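Local coordinates for protein FprA (Mycobacterium tuberculosis, PDB 1LQT) that uses FAD to pass electrons between NADPH and ferredoxin, and may thereby supply cytochrome P450 systems, at residues A[222-227]-A[264-269]; A[147-152]-A[193-198]. All coordinates share one frame; numbering follows the deposited sequence. Where two conformers were deposited one is given.

Contact 1 (A[222-227]-A[264-269]); sequences DVVIDP and HRRMVF
Strands 222-224 and 265-269 run parallel, their axes 4.6 Å apart at the closest and turned by 27°, with Asp222, Val223 and Val224 level with Arg266, Met267 and Val268. They form one border of the six-stranded parallel sheet of the NADP-binding domain, a Rossmann-type fold, with 221-224 as the outermost strand; the chain between them is largely helical, as in a beta-alpha-beta crossover. Four nearly straight backbone bonds join them: Asp222 N to Arg265 O, Met267 N to Asp222 O, Val224 N to Met267 O at 2.8 Å, and Phe269 N to Val224 O. Beyond the last of these a water carries the link on, accepting from Asp226 N and donating to Phe269 O.

Side chains alternate between the faces. On the face of Val223 and Met267, the Phe269 ring lies beside Val223 and Ile225 of the outermost strand and its continuation: CE1 meets Val223 CG1 at 3.8 Å, and CD1 meets Ile225 CG1 at 3.9 Å, both obliquely. Branched aliphatics and an aromatic suit this side, because helices 157-167 and 243-256 pack on it. The face of Val224 and Val268 is more polar. There the Arg266 chain bends at chi3 (55°), laying its guanidinium against Val224, whose CG2 sits over one face, 3.7 Å from NH1; NE is held by a salt bridge to Glu193. The valine thus gives a flat cation an apolar bed while the charge is met elsewhere.

At the start of the pair Asp222, salt-bridged through OD1 to Arg261, sets its carboxylate almost parallel to the imidazole of His264, the planes 19° apart. OD2 lies over the ring, 3.5 Å from His264 CG, while a water donating to Asp222 OD1 stands 2.6 Å from His264 ND1.

Contact 2 (A[147-152]-A[193-198]); sequences GARAVV and EVVIVG
A salt bridge between Arg149 and Glu193 marks the start of this strand pair. Both side chains leave their backbones with CG anti to N and run alongside each other; the arginine then bends at chi3 (-68°), which brings NE 2.8 Å from Glu193 OE2. The oxygen lies close to the guanidinium plane, but the donor stands above the carboxylate plane, the guanidinium and carboxylate planes being 44° apart. A weak second bond from NH2 reaches the same oxygen, and a water accepts from Arg149 NH2 and donates to Glu193 OE1. Glutamate suits this place because OE1 also pairs with Arg266, so one carboxylate serves two cations; Arg149 NH1 is bound by Pro314 O.

The backbones are parallel, with a ladder from the bent bond of Glu193 N to Ala148 O (3.2 Å) through Ala150 N to Glu193 O, Val195 N to Ala150 O and Val152 N to Val195 O, ending at Val197 N to Val152 O (2.8 Å).

Packing is almost wholly beta-branched. Val152 CG2 touches Val194 CG1 at 3.6 Å on the face that helix 157-167 covers; on the other face Val151 CG1 meets Val197 CG2 at 3.8 Å. Such adjoining, buried parallel strands, the first leading toward a probable glycine-rich turn where Asn155 to Val158 are thought to bind NADP(+), are typical of the Rossmann dinucleotide-binding fold.

Overall arrangement
Contacts 1 and 2 are alternate strand pairings of one parallel sheet, their centres 10 Å apart, joined through the intervening pairing of 193-197 with 265-270, where Val268 O probably accepts a hydrogen bond from Ile196 N at 2.8 Å. The salt bridge from Arg266 NE to Glu193 OE1, 2.7 Å, ties the polar starts of the two pairs, while further along Phe269 CZ packs on Ile196 CD1 at 3.8 Å. Contact 2 lies nearer the bound 4-oxo-NADP derivative: the side chain of Val197 is about 7 Å from it, that of Phe269 in contact 1 about 10 Å. The side chain of Val152 is about 11 Å from FAD.

Contact 1 (A[222-227]-A[264-269])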
# COMPACT_ATOMS: atom_id res chain seq x y z
N ASP A 222 16.74 6.15 19.75
CA ASP A 222 17.43 4.89 20.00
C ASP A 222 16.50 3.71 19.74
O ASP A 222 15.34 3.66 20.18
CB ASP A 222 17.89 4.82 21.41
CG ASP A 222 19.05 5.77 21.71
OD1 ASP A 222 19.70 6.33 20.80
OD2 ASP A 222 19.35 6.00 22.85
N VAL A 223 17.06 2.73 19.07
CA VAL A 223 16.38 1.47 18.83
C VAL A 223 16.66 0.58 20.05
O VAL A 223 17.80 0.44 20.45
CB VAL A 223 16.88 0.83 17.57
CG1 VAL A 223 16.21 -0.51 17.36
CG2 VAL A 223 16.60 1.72 16.39
N VAL A 224 15.61 0.06 20.66
CA VAL A 224 15.70 -0.71 21.88
C VAL A 224 15.21 -2.12 21.61
O VAL A 224 14.05 -2.34 21.29
CB VAL A 224 14.85 -0.07 23.00
CG1 VAL A 224 14.92 -0.93 24.24
CG2 VAL A 224 15.29 1.34 23.28
N ILE A 225 16.12 -3.09 21.78
CA ILE A 225 15.76 -4.49 21.75
C ILE A 225 16.40 -5.15 22.95
O ILE A 225 17.62 -5.23 23.05
CB ILE A 225 16.21 -5.20 20.50
CG1 ILE A 225 15.75 -4.42 19.27
CG2 ILE A 225 15.69 -6.63 20.49
CD1 ILE A 225 16.09 -5.09 17.99
N ASP A 226 15.58 -5.61 23.87
CA ASP A 226 16.11 -6.28 25.04
C ASP A 226 16.81 -7.56 24.59
O ASP A 226 16.27 -8.31 23.80
CB ASP A 226 14.94 -6.60 25.95
CG ASP A 226 15.38 -7.09 27.29
OD1 ASP A 226 16.07 -8.10 27.36
OD2 ASP A 226 15.04 -6.50 28.33
N PRO A 227 18.02 -7.83 25.09
CA PRO A 227 18.70 -9.05 24.70
C PRO A 227 17.84 -10.32 24.84
O PRO A 227 18.02 -11.25 24.07
CB PRO A 227 19.90 -9.08 25.64
CG PRO A 227 20.21 -7.66 25.80
CD PRO A 227 18.87 -6.97 25.93
N HIS A 264 16.46 10.02 25.24
CA HIS A 264 16.26 9.84 23.82
C HIS A 264 14.86 9.33 23.57
O HIS A 264 14.24 8.75 24.43
CB HIS A 264 17.31 8.85 23.30
CG HIS A 264 18.71 9.35 23.46
ND1 HIS A 264 19.46 9.79 22.39
CD2 HIS A 264 19.49 9.52 24.55
CE1 HIS A 264 20.64 10.21 22.82
NE2 HIS A 264 20.68 10.05 24.13
N ARG A 265 14.35 9.58 22.38
CA ARG A 265 13.13 8.92 21.98
C ARG A 265 13.48 7.45 21.72
O ARG A 265 14.62 7.14 21.42
CB ARG A 265 12.51 9.60 20.77
CG ARG A 265 12.11 11.07 21.03
CD ARG A 265 11.53 11.75 19.75
NE ARG A 265 12.59 11.79 18.75
CZ ARG A 265 12.57 12.35 17.54
NH1 ARG A 265 11.45 12.93 17.07
NH2 ARG A 265 13.69 12.29 16.77
N ARG A 266 12.50 6.56 21.87
CA ARG A 266 12.76 5.12 21.84
C ARG A 266 11.84 4.40 20.84
O ARG A 266 10.65 4.61 20.87
CB ARG A 266 12.51 4.50 23.22
CG ARG A 266 13.51 4.92 24.29
CD ARG A 266 13.00 4.68 25.72
NE ARG A 266 12.56 3.31 26.01
CZ ARG A 266 13.32 2.34 26.50
NH1 ARG A 266 14.60 2.55 26.71
NH2 ARG A 266 12.78 1.16 26.78
N MET A 267 12.44 3.50 20.05
CA MET A 267 11.71 2.57 19.21
C MET A 267 12.02 1.20 19.76
O MET A 267 13.12 0.71 19.59
CB MET A 267 12.16 2.69 17.76
CG MET A 267 11.29 1.88 16.84
SD MET A 267 11.85 1.91 15.12
CE MET A 267 11.60 3.63 14.69
N VAL A 268 11.04 0.59 20.43
CA VAL A 268 11.23 -0.66 21.16
C VAL A 268 10.61 -1.82 20.38
O VAL A 268 9.47 -1.72 19.92
CB VAL A 268 10.51 -0.57 22.54
CG1 VAL A 268 10.67 -1.86 23.31
CG2 VAL A 268 11.00 0.60 23.35
N PHE A 269 11.35 -2.91 20.24
CA PHE A 269 10.83 -4.12 19.60
C PHE A 269 10.52 -5.17 20.66
O PHE A 269 11.38 -5.57 21.42
CB PHE A 269 11.83 -4.72 18.62
CG PHE A 269 12.00 -3.90 17.35
CD1 PHE A 269 12.79 -2.78 17.34
CD2 PHE A 269 11.37 -4.27 16.19
CE1 PHE A 269 12.95 -2.03 16.19
CE2 PHE A 269 11.52 -3.54 15.04
CZ PHE A 269 12.29 -2.42 15.04
O HOH W 1 19.16 9.08 19.92
O HOH W 2 12.78 -5.11 23.75

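Contact 2 (A[147-152]-A[193-198])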
# COMPACT_ATOMS: atom_id res chain seq x y z
N GLY A 147 0.32 12.03 23.02
CA GLY A 147 0.61 11.16 24.13
C GLY A 147 2.00 10.57 24.04
O GLY A 147 2.51 10.31 22.95
N ALA A 148 2.57 10.24 25.17
CA ALA A 148 3.93 9.79 25.22
C ALA A 148 4.24 8.46 24.60
O ALA A 148 5.37 8.24 24.22
CB ALA A 148 4.44 9.82 26.68
N ARG A 149 3.29 7.54 24.57
CA ARG A 149 3.58 6.20 24.04
C ARG A 149 2.59 5.81 22.95
O ARG A 149 1.37 5.93 23.13
CB ARG A 149 3.57 5.11 25.11
CG ARG A 149 3.93 3.74 24.55
CD ARG A 149 4.03 2.62 25.56
NE ARG A 149 5.18 2.81 26.45
CZ ARG A 149 5.10 3.14 27.75
NH1 ARG A 149 3.95 3.28 28.38
NH2 ARG A 149 6.21 3.31 28.44
N ALA A 150 3.15 5.34 21.84
CA ALA A 150 2.37 4.72 20.78
C ALA A 150 2.77 3.24 20.69
O ALA A 150 3.93 2.89 20.92
CB ALA A 150 2.62 5.41 19.47
N VAL A 151 1.81 2.41 20.31
CA VAL A 151 2.04 0.98 20.09
C VAL A 151 1.66 0.68 18.65
O VAL A 151 0.61 1.06 18.20
CB VAL A 151 1.23 0.17 21.07
CG1 VAL A 151 1.31 -1.31 20.75
CG2 VAL A 151 1.72 0.42 22.51
N VAL A 152 2.56 -0.02 17.97
CA VAL A 152 2.36 -0.48 16.61
C VAL A 152 2.35 -2.00 16.63
O VAL A 152 3.28 -2.63 17.11
CB VAL A 152 3.46 0.03 15.67
CG1 VAL A 152 3.22 -0.50 14.25
CG2 VAL A 152 3.51 1.55 15.65
N GLU A 193 8.03 7.24 22.84
CA GLU A 193 8.34 5.82 22.67
C GLU A 193 7.30 5.19 21.76
O GLU A 193 6.10 5.42 21.94
CB GLU A 193 8.31 5.08 24.01
CG GLU A 193 8.62 3.60 23.92
CD GLU A 193 8.77 2.95 25.29
OE1 GLU A 193 9.85 3.08 25.87
OE2 GLU A 193 7.81 2.34 25.78
N VAL A 194 7.77 4.41 20.80
CA VAL A 194 6.92 3.54 20.01
C VAL A 194 7.34 2.11 20.32
O VAL A 194 8.51 1.79 20.22
CB VAL A 194 7.07 3.78 18.49
CG1 VAL A 194 6.25 2.79 17.71
CG2 VAL A 194 6.65 5.19 18.12
N VAL A 195 6.38 1.30 20.68
CA VAL A 195 6.62 -0.12 20.92
C VAL A 195 6.02 -0.89 19.75
O VAL A 195 4.84 -0.81 19.47
CB VAL A 195 5.99 -0.61 22.23
CG1 VAL A 195 6.41 -2.03 22.48
CG2 VAL A 195 6.42 0.29 23.39
N ILE A 196 6.88 -1.60 19.02
CA ILE A 196 6.50 -2.44 17.87
C ILE A 196 6.35 -3.85 18.41
O ILE A 196 7.29 -4.44 18.93
CB ILE A 196 7.56 -2.39 16.80
CG1 ILE A 196 7.75 -0.97 16.30
CG2 ILE A 196 7.19 -3.33 15.65
CD1 ILE A 196 8.87 -0.78 15.35
N VAL A 197 5.15 -4.39 18.25
CA VAL A 197 4.75 -5.63 18.91
C VAL A 197 4.46 -6.71 17.85
O VAL A 197 3.50 -6.60 17.09
CB VAL A 197 3.49 -5.38 19.75
CG1 VAL A 197 3.09 -6.62 20.52
CG2 VAL A 197 3.71 -4.22 20.71
N GLY A 198 5.32 -7.73 17.83
CA GLY A 198 5.22 -8.85 16.91
C GLY A 198 4.71 -10.08 17.61
O GLY A 198 5.21 -10.44 18.66
O HOH W 3 9.36 2.87 28.49